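Local coordinates for protein CdnC (Chryseobacterium gregarium DSM 19109, PDB 7MGV) that probably uses ATP to activate acidic side chains of a ribosomally made precursor peptide and join them to hydroxyl side chains in omega-ester macrocycles, as an ATP-grasp ligase, at residues A[161-166]-A[225-230]; A[231-236]-A[306-311]; A[235-240]-A[271-276]; A[243-248]-A[276-281]. All blocks are in the same frame, centred on the assembly; numbering follows the deposited sequence.

Interaction 1: A[161-166]-A[225-230]. With ADP (adenosine-5'-diphosphate), chain F.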
# COMPACT_ATOMS: atom_id res chain seq x y z
N LYS A 161 21.19 -12.06 11.94
CA LYS A 161 20.85 -13.47 11.87
C LYS A 161 19.33 -13.61 11.96
O LYS A 161 18.70 -13.02 12.84
CB LYS A 161 21.53 -14.25 13.00
CG LYS A 161 23.04 -14.10 13.01
CD LYS A 161 23.64 -14.54 11.68
CE LYS A 161 24.78 -13.64 11.26
NZ LYS A 161 25.81 -13.54 12.33
N ILE A 162 18.75 -14.36 11.02
CA ILE A 162 17.31 -14.58 11.01
C ILE A 162 17.07 -16.08 11.09
O ILE A 162 17.95 -16.87 10.70
CB ILE A 162 16.67 -13.97 9.76
CG1 ILE A 162 17.14 -14.69 8.49
CG2 ILE A 162 16.96 -12.47 9.67
CD1 ILE A 162 16.29 -14.40 7.28
N PRO A 163 15.92 -16.53 11.60
CA PRO A 163 15.67 -17.97 11.64
C PRO A 163 15.50 -18.53 10.24
O PRO A 163 15.14 -17.82 9.30
CB PRO A 163 14.36 -18.08 12.44
CG PRO A 163 14.14 -16.74 13.05
CD PRO A 163 14.80 -15.75 12.15
N ALA A 164 15.78 -19.82 10.10
CA ALA A 164 15.40 -20.52 8.89
C ALA A 164 13.90 -20.33 8.65
O ALA A 164 13.10 -20.43 9.58
CB ALA A 164 15.74 -22.01 8.99
N THR A 165 13.54 -20.03 7.41
CA THR A 165 12.18 -19.60 7.10
C THR A 165 11.72 -20.24 5.80
O THR A 165 12.51 -20.40 4.86
CB THR A 165 12.09 -18.07 7.01
OG1 THR A 165 12.63 -17.49 8.19
CG2 THR A 165 10.64 -17.62 6.86
N CYS A 166 10.44 -20.60 5.75
CA CYS A 166 9.81 -21.13 4.54
C CYS A 166 8.38 -20.60 4.49
O CYS A 166 7.53 -21.04 5.25
CB CYS A 166 9.82 -22.67 4.53
SG CYS A 166 9.03 -23.40 3.06
N GLN A 225 3.74 -19.35 7.12
CA GLN A 225 5.14 -19.01 7.30
C GLN A 225 5.71 -19.93 8.37
O GLN A 225 5.37 -19.82 9.55
CB GLN A 225 5.27 -17.54 7.71
CG GLN A 225 6.69 -17.04 7.90
CD GLN A 225 6.74 -15.55 8.17
OE1 GLN A 225 5.70 -14.88 8.20
NE2 GLN A 225 7.94 -15.02 8.37
N PHE A 226 6.56 -20.86 7.96
CA PHE A 226 7.23 -21.78 8.86
C PHE A 226 8.62 -21.25 9.21
O PHE A 226 9.29 -20.64 8.38
CB PHE A 226 7.36 -23.17 8.24
CG PHE A 226 6.04 -23.82 7.94
CD1 PHE A 226 5.37 -23.56 6.75
CD2 PHE A 226 5.45 -24.68 8.85
CE1 PHE A 226 4.16 -24.15 6.48
CE2 PHE A 226 4.24 -25.28 8.58
CZ PHE A 226 3.59 -25.01 7.39
N GLN A 227 9.03 -21.49 10.45
CA GLN A 227 10.32 -20.98 10.91
C GLN A 227 10.93 -21.95 11.90
O GLN A 227 10.22 -22.56 12.70
CB GLN A 227 10.17 -19.60 11.57
CG GLN A 227 10.60 -18.45 10.69
CD GLN A 227 10.57 -17.12 11.42
OE1 GLN A 227 10.14 -17.05 12.57
NE2 GLN A 227 11.02 -16.07 10.75
N LYS A 228 12.25 -22.10 11.84
CA LYS A 228 12.96 -22.83 12.87
C LYS A 228 12.70 -22.18 14.23
O LYS A 228 12.78 -20.96 14.37
CB LYS A 228 14.46 -22.85 12.58
CG LYS A 228 15.31 -23.43 13.70
CD LYS A 228 15.90 -24.78 13.31
CE LYS A 228 16.61 -25.43 14.49
NZ LYS A 228 15.65 -25.81 15.56
N LYS A 229 12.35 -23.00 15.22
CA LYS A 229 12.06 -22.48 16.55
C LYS A 229 13.36 -22.09 17.23
O LYS A 229 14.23 -22.94 17.46
CB LYS A 229 11.30 -23.51 17.39
CG LYS A 229 10.86 -22.95 18.73
CD LYS A 229 10.16 -24.00 19.59
CE LYS A 229 11.08 -24.52 20.68
NZ LYS A 229 10.65 -24.07 22.03
N ILE A 230 13.49 -20.81 17.56
CA ILE A 230 14.62 -20.31 18.33
C ILE A 230 14.28 -20.46 19.81
O ILE A 230 13.28 -19.91 20.29
CB ILE A 230 14.93 -18.85 17.99
CG1 ILE A 230 14.91 -18.64 16.47
CG2 ILE A 230 16.27 -18.43 18.57
CD1 ILE A 230 15.90 -19.51 15.72
PB ADP F . 1.57 -12.14 20.66
O1B ADP F . 2.63 -11.63 19.70
O2B ADP F . 0.21 -11.53 20.45
O3B ADP F . 2.03 -12.21 22.10
PA ADP F . 1.83 -14.16 18.76
O1A ADP F . 1.47 -13.10 17.75
O2A ADP F . 1.40 -15.59 18.57
O3A ADP F . 1.39 -13.68 20.24
O5' ADP F . 3.42 -14.12 18.96
C5' ADP F . 4.27 -14.99 18.23
C4' ADP F . 5.29 -15.53 19.22
O4' ADP F . 6.06 -16.56 18.60
C3' ADP F . 6.25 -14.46 19.70
O3' ADP F . 6.10 -14.27 21.11
C2' ADP F . 7.64 -14.98 19.40
O2' ADP F . 8.45 -14.94 20.57
C1' ADP F . 7.43 -16.42 18.95
N9 ADP F . 8.27 -16.70 17.76
C8 ADP F . 8.18 -16.08 16.57
N7 ADP F . 9.09 -16.58 15.70
C5 ADP F . 9.78 -17.54 16.34
C6 ADP F . 10.89 -18.46 16.01
N6 ADP F . 11.46 -18.46 14.78
N1 ADP F . 11.32 -19.30 16.98
C2 ADP F . 10.76 -19.31 18.21
N3 ADP F . 9.76 -18.50 18.58
C4 ADP F . 9.24 -17.61 17.70
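T165 and Q227 face each other as a non-hydrogen-bonded antiparallel pair, CA to CA 4.5 Å, and C166 with F226 forms the next, hydrogen-bonded pair, joined by C166 N to F226 O and F226 N to C166 O, each 2.9 Å. K228 N to the carbonyl O of A164 continues the pairing toward the nucleotide. On the T165 face the two side chains lie alongside each other and point the same way. T165 OG1 stands beside its own backbone N and CG2 lies opposite that N (chi1 -53°); from there OG1 bonds to P163 O, 2.8 Å, and accepts a weak hydrogen bond from Q227 NE2 at 3.3 Å. The two ends of the Q227 amide serve different partners: NE2 meets T165, while OE1 accepts from ADP N6 at 2.9 Å, the N-H angle being 163°, and from K187 NZ. The same N6 gives its second bond to K228 O, and I230 N reaches ADP N1 at 2.7 Å. P163 lays its ring carbons beside N6 (CG to ADP N6 3.6 Å) and meets I230 CD1 with CB. A leucine in place of Q227 would probably leave N6 with K228 O alone of these two acceptors and K187 without its amide oxygen. On the opposite face F226 packs against helix 171-181. Two acceptors toward N6 and one donor toward N1 match the hydrogen-bonding pattern of adenine, so this strand end and the linker that lines the adenine in this ATP-grasp site present an arrangement consistent with selection of adenine over guanine.

Interaction 2: A[231-236]-A[306-311]. With ADP (adenosine-5'-diphosphate), chain F.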
# COMPACT_ATOMS: atom_id res chain seq x y z
N GLU A 231 15.10 -21.22 20.53
CA GLU A 231 14.94 -21.34 21.98
C GLU A 231 15.19 -19.98 22.62
O GLU A 231 16.18 -19.31 22.31
CB GLU A 231 15.89 -22.39 22.55
CG GLU A 231 15.26 -23.28 23.61
CD GLU A 231 14.00 -23.97 23.13
OE1 GLU A 231 14.11 -24.98 22.40
OE2 GLU A 231 12.89 -23.51 23.48
N LYS A 232 14.30 -19.57 23.52
CA LYS A 232 14.34 -18.23 24.09
C LYS A 232 15.20 -18.23 25.35
O LYS A 232 14.82 -18.81 26.37
CB LYS A 232 12.93 -17.74 24.41
CG LYS A 232 12.07 -17.45 23.20
CD LYS A 232 10.94 -16.49 23.55
CE LYS A 232 9.68 -16.82 22.78
NZ LYS A 232 8.45 -16.67 23.61
N LYS A 233 16.36 -17.58 25.28
CA LYS A 233 17.05 -17.16 26.49
C LYS A 233 16.63 -15.75 26.88
O LYS A 233 16.43 -15.47 28.07
CB LYS A 233 18.56 -17.23 26.30
CG LYS A 233 19.34 -16.62 27.46
CD LYS A 233 20.83 -16.51 27.16
CE LYS A 233 21.57 -15.89 28.33
NZ LYS A 233 23.05 -15.90 28.14
N LYS A 234 16.50 -14.86 25.90
CA LYS A 234 15.93 -13.53 26.12
C LYS A 234 14.97 -13.21 24.99
O LYS A 234 15.11 -13.69 23.87
CB LYS A 234 17.01 -12.44 26.19
CG LYS A 234 17.96 -12.54 27.37
CD LYS A 234 18.65 -11.20 27.60
CE LYS A 234 19.87 -11.34 28.50
NZ LYS A 234 21.04 -11.88 27.75
N GLU A 235 13.99 -12.36 25.30
CA GLU A 235 13.12 -11.77 24.29
C GLU A 235 13.30 -10.26 24.33
O GLU A 235 13.34 -9.66 25.40
CB GLU A 235 11.65 -12.14 24.53
CG GLU A 235 10.73 -11.73 23.40
CD GLU A 235 9.38 -12.42 23.45
OE1 GLU A 235 9.10 -13.08 24.48
OE2 GLU A 235 8.61 -12.32 22.48
N LEU A 236 13.40 -9.64 23.15
CA LEU A 236 13.77 -8.23 23.04
C LEU A 236 12.74 -7.47 22.22
O LEU A 236 12.34 -7.92 21.14
CB LEU A 236 15.14 -8.06 22.39
CG LEU A 236 16.37 -8.68 23.06
CD1 LEU A 236 17.59 -8.52 22.18
CD2 LEU A 236 16.60 -8.05 24.42
N PRO A 306 19.96 -19.56 23.61
CA PRO A 306 20.89 -19.95 24.68
C PRO A 306 22.35 -19.74 24.31
O PRO A 306 23.17 -19.48 25.21
CB PRO A 306 20.58 -21.43 24.90
CG PRO A 306 19.16 -21.57 24.50
CD PRO A 306 18.97 -20.62 23.34
N GLU A 307 22.70 -19.83 23.03
CA GLU A 307 24.06 -19.56 22.58
C GLU A 307 24.35 -18.07 22.43
O GLU A 307 25.37 -17.71 21.84
CB GLU A 307 24.33 -20.28 21.26
CG GLU A 307 24.22 -21.79 21.34
CD GLU A 307 22.81 -22.29 21.12
OE1 GLU A 307 21.87 -21.47 21.12
OE2 GLU A 307 22.63 -23.52 20.95
N ASP A 308 23.46 -17.21 22.94
CA ASP A 308 23.67 -15.77 23.01
C ASP A 308 23.84 -15.13 21.64
O ASP A 308 24.56 -14.14 21.49
CB ASP A 308 24.87 -15.42 23.91
CG ASP A 308 24.49 -15.36 25.38
OD1 ASP A 308 23.62 -14.54 25.74
OD2 ASP A 308 25.07 -16.14 26.18
N GLU A 309 23.20 -15.69 20.62
CA GLU A 309 23.14 -15.05 19.31
C GLU A 309 21.79 -14.37 19.14
O GLU A 309 20.76 -14.86 19.62
CB GLU A 309 23.37 -16.06 18.18
CG GLU A 309 22.92 -17.48 18.48
CD GLU A 309 23.42 -18.47 17.44
OE1 GLU A 309 23.15 -19.68 17.60
OE2 GLU A 309 24.08 -18.04 16.48
N TYR A 310 21.80 -13.23 18.46
CA TYR A 310 20.63 -12.37 18.33
C TYR A 310 19.92 -12.67 17.02
O TYR A 310 20.54 -12.61 15.95
CB TYR A 310 21.04 -10.90 18.41
CG TYR A 310 21.44 -10.45 19.80
CD1 TYR A 310 22.60 -10.94 20.40
CD2 TYR A 310 20.67 -9.55 20.52
CE1 TYR A 310 22.97 -10.54 21.67
CE2 TYR A 310 21.04 -9.14 21.79
CZ TYR A 310 22.19 -9.64 22.36
OH TYR A 310 22.55 -9.24 23.63
N TYR A 311 18.63 -12.97 17.10
CA TYR A 311 17.82 -13.31 15.94
C TYR A 311 16.78 -12.22 15.73
O TYR A 311 15.97 -11.94 16.63
CB TYR A 311 17.13 -14.66 16.12
CG TYR A 311 18.02 -15.86 15.90
CD1 TYR A 311 18.89 -16.30 16.90
CD2 TYR A 311 17.99 -16.56 14.71
CE1 TYR A 311 19.70 -17.40 16.70
CE2 TYR A 311 18.80 -17.67 14.50
CZ TYR A 311 19.65 -18.08 15.50
OH TYR A 311 20.46 -19.17 15.31
PB ADP F . 1.57 -12.14 20.66
O1B ADP F . 2.63 -11.63 19.70
O2B ADP F . 0.21 -11.53 20.45
O3B ADP F . 2.03 -12.21 22.10
PA ADP F . 1.83 -14.16 18.76
O1A ADP F . 1.47 -13.10 17.75
O2A ADP F . 1.40 -15.59 18.57
O3A ADP F . 1.39 -13.68 20.24
O5' ADP F . 3.42 -14.12 18.96
C5' ADP F . 4.27 -14.99 18.23
C4' ADP F . 5.29 -15.53 19.22
O4' ADP F . 6.06 -16.56 18.60
C3' ADP F . 6.25 -14.46 19.70
O3' ADP F . 6.10 -14.27 21.11
C2' ADP F . 7.64 -14.98 19.40
O2' ADP F . 8.45 -14.94 20.57
C1' ADP F . 7.43 -16.42 18.95
N9 ADP F . 8.27 -16.70 17.76
C8 ADP F . 8.18 -16.08 16.57
N7 ADP F . 9.09 -16.58 15.70
C5 ADP F . 9.78 -17.54 16.34
C6 ADP F . 10.89 -18.46 16.01
N6 ADP F . 11.46 -18.46 14.78
N1 ADP F . 11.32 -19.30 16.98
C2 ADP F . 10.76 -19.31 18.21
N3 ADP F . 9.76 -18.50 18.58
C4 ADP F . 9.24 -17.61 17.70
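K233 runs out as a fully extended chain, CG opposite its backbone N (chi1 172°), and slants across D308 until NZ comes up to the carboxylate. Its ammonium sits equally near both oxygens, 2.8 Å from D308 OD1 and from D308 OD2, a forked salt bridge whose hydrogen bonds are weak. K234 NZ stays 4.2 Å from D308 OD1, too far to form a bridge but near enough that it may add to the positive field round the carboxylate. At the root of K233, CB rests against the backbone N of P306, while P306 CD touches E231 O at 3.2 Å and E231 CB at 3.6 Å, so the proline ring is applied to the turn leading into the strand. Further along, L236 and Y310 cross at about a right angle, the methyl CD1 of L236 lying 3.5 Å from Y310 CE2. A methionine in place of K233 would probably leave the D308 carboxylate without its close positive mate and remove the ionic tie between the two loops. E235, outside this contact, accepts from the ribose at 3.2 Å (ADP O2' to E235 OE2). K233 and K234 both face V304 in a classic beta bulge. Strand 297-304 lies between strands 234-241 and 310-316; L236 and Y310 meet over it, both touching V304, while K233 also packs on Q253 of helix 252-258.

Interaction 3: A[235-240]-A[271-276]. With ADP (adenosine-5'-diphosphate), chain F.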
# COMPACT_ATOMS: atom_id res chain seq x y z
N GLU A 235 13.99 -12.36 25.30
CA GLU A 235 13.12 -11.77 24.29
C GLU A 235 13.30 -10.26 24.33
O GLU A 235 13.34 -9.66 25.40
CB GLU A 235 11.65 -12.14 24.53
CG GLU A 235 10.73 -11.73 23.40
CD GLU A 235 9.38 -12.42 23.45
OE1 GLU A 235 9.10 -13.08 24.48
OE2 GLU A 235 8.61 -12.32 22.48
N LEU A 236 13.40 -9.64 23.15
CA LEU A 236 13.77 -8.23 23.04
C LEU A 236 12.74 -7.47 22.22
O LEU A 236 12.34 -7.92 21.14
CB LEU A 236 15.14 -8.06 22.39
CG LEU A 236 16.37 -8.68 23.06
CD1 LEU A 236 17.59 -8.52 22.18
CD2 LEU A 236 16.60 -8.05 24.42
N ARG A 237 12.33 -6.31 22.74
CA ARG A 237 11.58 -5.31 21.99
C ARG A 237 12.42 -4.05 21.90
O ARG A 237 12.84 -3.51 22.93
CB ARG A 237 10.23 -5.00 22.66
CG ARG A 237 9.36 -6.21 22.93
CD ARG A 237 8.39 -6.45 21.79
NE ARG A 237 8.11 -7.88 21.61
CZ ARG A 237 6.92 -8.44 21.83
NH1 ARG A 237 5.89 -7.69 22.22
NH2 ARG A 237 6.76 -9.74 21.64
N ILE A 238 12.65 -3.57 20.69
CA ILE A 238 13.49 -2.40 20.46
C ILE A 238 12.64 -1.34 19.77
O ILE A 238 12.22 -1.52 18.62
CB ILE A 238 14.74 -2.73 19.64
CG1 ILE A 238 15.53 -3.85 20.32
CG2 ILE A 238 15.61 -1.50 19.48
CD1 ILE A 238 16.54 -4.52 19.41
N THR A 239 12.39 -0.24 20.47
CA THR A 239 11.70 0.91 19.90
C THR A 239 12.74 1.92 19.43
O THR A 239 13.59 2.35 20.22
CB THR A 239 10.75 1.55 20.91
OG1 THR A 239 10.01 0.53 21.59
CG2 THR A 239 9.78 2.49 20.22
N VAL A 240 12.68 2.29 18.16
CA VAL A 240 13.61 3.24 17.56
C VAL A 240 12.82 4.46 17.13
O VAL A 240 11.88 4.36 16.34
CB VAL A 240 14.36 2.63 16.37
CG1 VAL A 240 15.55 3.49 16.00
CG2 VAL A 240 14.79 1.21 16.69
N ASP A 271 7.52 -11.44 34.50
CA ASP A 271 6.56 -11.20 33.43
C ASP A 271 6.62 -9.78 32.88
O ASP A 271 5.87 -9.45 31.96
CB ASP A 271 5.14 -11.49 33.93
CG ASP A 271 4.88 -10.94 35.31
OD1 ASP A 271 4.75 -9.70 35.45
OD2 ASP A 271 4.80 -11.74 36.27
N LYS A 272 7.50 -8.93 33.42
CA LYS A 272 7.59 -7.54 33.03
C LYS A 272 8.86 -7.29 32.23
O LYS A 272 9.92 -7.83 32.56
CB LYS A 272 7.57 -6.62 34.26
CG LYS A 272 6.36 -6.80 35.15
CD LYS A 272 5.68 -5.47 35.43
CE LYS A 272 4.36 -5.66 36.15
NZ LYS A 272 3.29 -4.79 35.60
N TRP A 273 8.73 -6.50 31.17
CA TRP A 273 9.90 -6.08 30.41
C TRP A 273 10.76 -5.14 31.25
O TRP A 273 10.24 -4.26 31.94
CB TRP A 273 9.47 -5.38 29.12
CG TRP A 273 8.65 -6.25 28.24
CD1 TRP A 273 7.30 -6.41 28.28
CD2 TRP A 273 9.12 -7.08 27.18
NE1 TRP A 273 6.90 -7.30 27.31
CE2 TRP A 273 8.00 -7.73 26.62
CE3 TRP A 273 10.39 -7.35 26.65
CZ2 TRP A 273 8.11 -8.62 25.55
CZ3 TRP A 273 10.49 -8.23 25.59
CH2 TRP A 273 9.36 -8.86 25.06
N ILE A 274 12.07 -5.35 31.21
CA ILE A 274 12.98 -4.45 31.90
C ILE A 274 13.86 -3.76 30.86
O ILE A 274 14.25 -4.38 29.87
CB ILE A 274 13.82 -5.19 32.95
CG1 ILE A 274 14.76 -6.21 32.29
CG2 ILE A 274 12.92 -5.87 33.97
CD1 ILE A 274 15.90 -6.65 33.18
N PRO A 275 14.14 -2.46 31.02
CA PRO A 275 15.06 -1.80 30.09
C PRO A 275 16.43 -2.46 30.12
O PRO A 275 16.90 -2.93 31.16
CB PRO A 275 15.12 -0.36 30.62
CG PRO A 275 13.84 -0.18 31.37
CD PRO A 275 13.54 -1.52 31.98
N THR A 276 17.07 -2.50 28.95
CA THR A 276 18.36 -3.15 28.80
C THR A 276 19.15 -2.38 27.75
O THR A 276 18.65 -1.43 27.14
CB THR A 276 18.19 -4.63 28.41
OG1 THR A 276 19.44 -5.31 28.53
CG2 THR A 276 17.68 -4.75 26.97
PB ADP F . 1.57 -12.14 20.66
O1B ADP F . 2.63 -11.63 19.70
O2B ADP F . 0.21 -11.53 20.45
O3B ADP F . 2.03 -12.21 22.10
PA ADP F . 1.83 -14.16 18.76
O1A ADP F . 1.47 -13.10 17.75
O2A ADP F . 1.40 -15.59 18.57
O3A ADP F . 1.39 -13.68 20.24
O5' ADP F . 3.42 -14.12 18.96
C5' ADP F . 4.27 -14.99 18.23
C4' ADP F . 5.29 -15.53 19.22
O4' ADP F . 6.06 -16.56 18.60
C3' ADP F . 6.25 -14.46 19.70
O3' ADP F . 6.10 -14.27 21.11
C2' ADP F . 7.64 -14.98 19.40
O2' ADP F . 8.45 -14.94 20.57
C1' ADP F . 7.43 -16.42 18.95
N9 ADP F . 8.27 -16.70 17.76
C8 ADP F . 8.18 -16.08 16.57
N7 ADP F . 9.09 -16.58 15.70
C5 ADP F . 9.78 -17.54 16.34
C6 ADP F . 10.89 -18.46 16.01
N6 ADP F . 11.46 -18.46 14.78
N1 ADP F . 11.32 -19.30 16.98
C2 ADP F . 10.76 -19.31 18.21
N3 ADP F . 9.76 -18.50 18.58
C4 ADP F . 9.24 -17.61 17.70
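R237 and W273 make the main apolar contact, a CH-pi interaction in which the aliphatic part of the arginine lies over one face of the indole. R237 CG sits 3.6 Å from the centroid of the six-membered ring and 22° off its normal, shifted toward the rim. Bends at chi2 (-93°) and chi3 bring the rest of the chain back over the ring, so that W273 CZ2 lies 3.9 Å from the guanidinium plane, over its centre; the two planes are 40° apart, an inclined covering. Van der Waals contacts at the rim come from E235, whose CG is 3.6 Å from W273 CH2 and whose carbonyl O, at the ring edge, is 3.2 Å from W273 CZ3. L236 CD2 adds a looser touch on T276 CG2. The polar part is electrostatic: R237 NH2 forms a salt bridge to E235 OE2 at 3.3 Å, weak as a hydrogen bond, and NE pairs with D301, its main partner. E235 OE2 also accepts from ADP O2' and, weakly, from O3', so R237 is placed as a second-shell residue and may help orient the ribose acceptor. The indole is placed between strand 234-241 and helix 322-325: W323 meets it with rings nearly perpendicular, L324 packs beside it, and I250 of strand 244-251 touches it. W273, just ahead of edge strand 274-276, reaches across strand 244-251 to strand 234-241.

Interaction 4: A[243-248]-A[276-281]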
# COMPACT_ATOMS: atom_id res chain seq x y z
N ARG A 243 17.22 8.25 15.82
CA ARG A 243 18.41 7.54 16.23
C ARG A 243 18.40 7.19 17.72
O ARG A 243 19.42 6.75 18.26
CB ARG A 243 19.66 8.35 15.88
CG ARG A 243 19.72 8.77 14.42
CD ARG A 243 21.12 9.21 14.01
NE ARG A 243 22.09 8.12 14.10
CZ ARG A 243 22.28 7.20 13.16
NH1 ARG A 243 21.55 7.23 12.05
NH2 ARG A 243 23.19 6.26 13.33
N ASP A 244 17.26 7.37 18.39
CA ASP A 244 17.11 7.00 19.79
C ASP A 244 16.64 5.55 19.86
O ASP A 244 15.58 5.21 19.31
CB ASP A 244 16.12 7.93 20.49
CG ASP A 244 16.60 9.37 20.53
OD1 ASP A 244 17.71 9.64 20.03
OD2 ASP A 244 15.86 10.22 21.07
N VAL A 245 17.41 4.72 20.55
CA VAL A 245 17.16 3.28 20.63
C VAL A 245 16.80 2.95 22.07
O VAL A 245 17.58 3.24 23.00
CB VAL A 245 18.38 2.47 20.17
CG1 VAL A 245 18.12 0.98 20.32
CG2 VAL A 245 18.75 2.82 18.74
N TYR A 246 15.64 2.33 22.27
CA TYR A 246 15.18 1.89 23.58
C TYR A 246 14.96 0.39 23.51
O TYR A 246 14.06 -0.08 22.81
CB TYR A 246 13.89 2.61 23.99
CG TYR A 246 14.00 4.12 24.02
CD1 TYR A 246 13.81 4.87 22.87
CD2 TYR A 246 14.29 4.79 25.21
CE1 TYR A 246 13.91 6.25 22.90
CE2 TYR A 246 14.39 6.17 25.24
CZ TYR A 246 14.20 6.89 24.08
OH TYR A 246 14.29 8.26 24.11
N ALA A 247 15.79 -0.37 24.23
CA ALA A 247 15.71 -1.82 24.23
C ALA A 247 15.13 -2.32 25.54
O ALA A 247 15.50 -1.84 26.62
CB ALA A 247 17.09 -2.44 24.01
N PHE A 248 14.22 -3.28 25.45
CA PHE A 248 13.60 -3.90 26.61
C PHE A 248 13.69 -5.41 26.45
O PHE A 248 13.58 -5.93 25.34
CB PHE A 248 12.14 -3.47 26.76
CG PHE A 248 11.95 -1.98 26.84
CD1 PHE A 248 11.93 -1.34 28.06
CD2 PHE A 248 11.80 -1.23 25.69
CE1 PHE A 248 11.76 0.03 28.14
CE2 PHE A 248 11.63 0.14 25.76
CZ PHE A 248 11.61 0.77 26.98
N THR A 276 17.07 -2.50 28.95
CA THR A 276 18.36 -3.15 28.80
C THR A 276 19.15 -2.38 27.75
O THR A 276 18.65 -1.43 27.14
CB THR A 276 18.19 -4.63 28.41
OG1 THR A 276 19.44 -5.31 28.53
CG2 THR A 276 17.68 -4.75 26.97
N GLU A 277 20.40 -2.79 27.55
CA GLU A 277 21.29 -2.15 26.60
C GLU A 277 21.79 -3.19 25.60
O GLU A 277 22.20 -4.29 26.00
CB GLU A 277 22.46 -1.47 27.31
CG GLU A 277 22.02 -0.34 28.23
CD GLU A 277 23.11 0.09 29.19
OE1 GLU A 277 24.29 -0.25 28.94
OE2 GLU A 277 22.79 0.77 30.18
N LEU A 278 21.75 -2.84 24.32
CA LEU A 278 22.13 -3.75 23.25
C LEU A 278 23.64 -3.72 23.03
O LEU A 278 24.29 -2.71 23.28
CB LEU A 278 21.43 -3.36 21.95
CG LEU A 278 19.90 -3.26 21.96
CD1 LEU A 278 19.43 -2.45 20.76
CD2 LEU A 278 19.27 -4.64 21.95
N PRO A 279 24.20 -4.83 22.56
CA PRO A 279 25.56 -4.78 22.01
C PRO A 279 25.62 -3.78 20.87
O PRO A 279 24.67 -3.64 20.09
CB PRO A 279 25.80 -6.22 21.53
CG PRO A 279 24.88 -7.05 22.36
CD PRO A 279 23.66 -6.20 22.60
N GLN A 280 26.74 -3.07 20.77
CA GLN A 280 26.83 -1.94 19.85
C GLN A 280 26.66 -2.37 18.40
O GLN A 280 26.17 -1.59 17.57
CB GLN A 280 28.14 -1.19 20.05
CG GLN A 280 28.01 0.02 20.96
CD GLN A 280 29.28 0.31 21.74
OE1 GLN A 280 30.32 -0.29 21.50
NE2 GLN A 280 29.19 1.24 22.68
N ASP A 281 27.06 -3.60 18.06
CA ASP A 281 26.85 -4.09 16.70
C ASP A 281 25.37 -4.27 16.40
O ASP A 281 24.90 -3.91 15.31
CB ASP A 281 27.61 -5.40 16.48
CG ASP A 281 27.42 -6.38 17.62
OD1 ASP A 281 27.46 -5.95 18.79
OD2 ASP A 281 27.23 -7.58 17.34
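L278 lies over the methyl of A247, its CG 3.6 Å and its CD2 3.7 Å from A247 CB, while CD1 reaches the neighbouring side chain on the same face of the strand, touching V245 CG1 at 3.7 Å. The valine and leucine cross at about a right angle and touch through one methyl each. With CG anti to its carbonyl carbon (chi1 -55°), L278 sends both branches back onto the strand. One backbone bond joins the segments: T276 N donates to A247 O at 2.9 Å, its N-H angle 160°, the nitrogen standing above the carbonyl plane. This attaches strand 274-276 at the edge of the antiparallel sheet that forms one wall of the ATP-grasp nucleotide site, and the chain then leaves the sheet for helix 280-293, with P279 in the N-cap position. With OG1 anti to the backbone N (chi1 -168°), T276 CG2 falls between N and the carbonyl carbon and settles 3.8 Å from A247 CB; the hydroxyl meets E249. L278 and V245 both touch I238 of the adjoining strand 234-241, and V245 also packs on E283 and L287 of helix 280-293, which covers this face. F248, turned the other way, touches W273 and I333.

Overall arrangement
Interactions 1, 2 and 3 all touch the same ADP: 225-230 takes the adenine, and E235, shared by interactions 2 and 3, takes the ribose. Interactions 1 and 2 have centres about 14 Å apart and meet directly, I230 CD1 lying 3.6 Å from Y311 CE2, so the linker that binds adenine packs on the sheet that binds the ribose. Interactions 2, 3 and 4 belong to one antiparallel sheet: 3 and 4, with centres about 10 Å apart, share T276 and are joined by R237 O to F248 N, 2.9 Å, whereas L236 CD1 to L278 CD2, 4.2 Å, links 2 with 4. Interaction 4 is more remote, the F248 side chain about 14 Å from ADP.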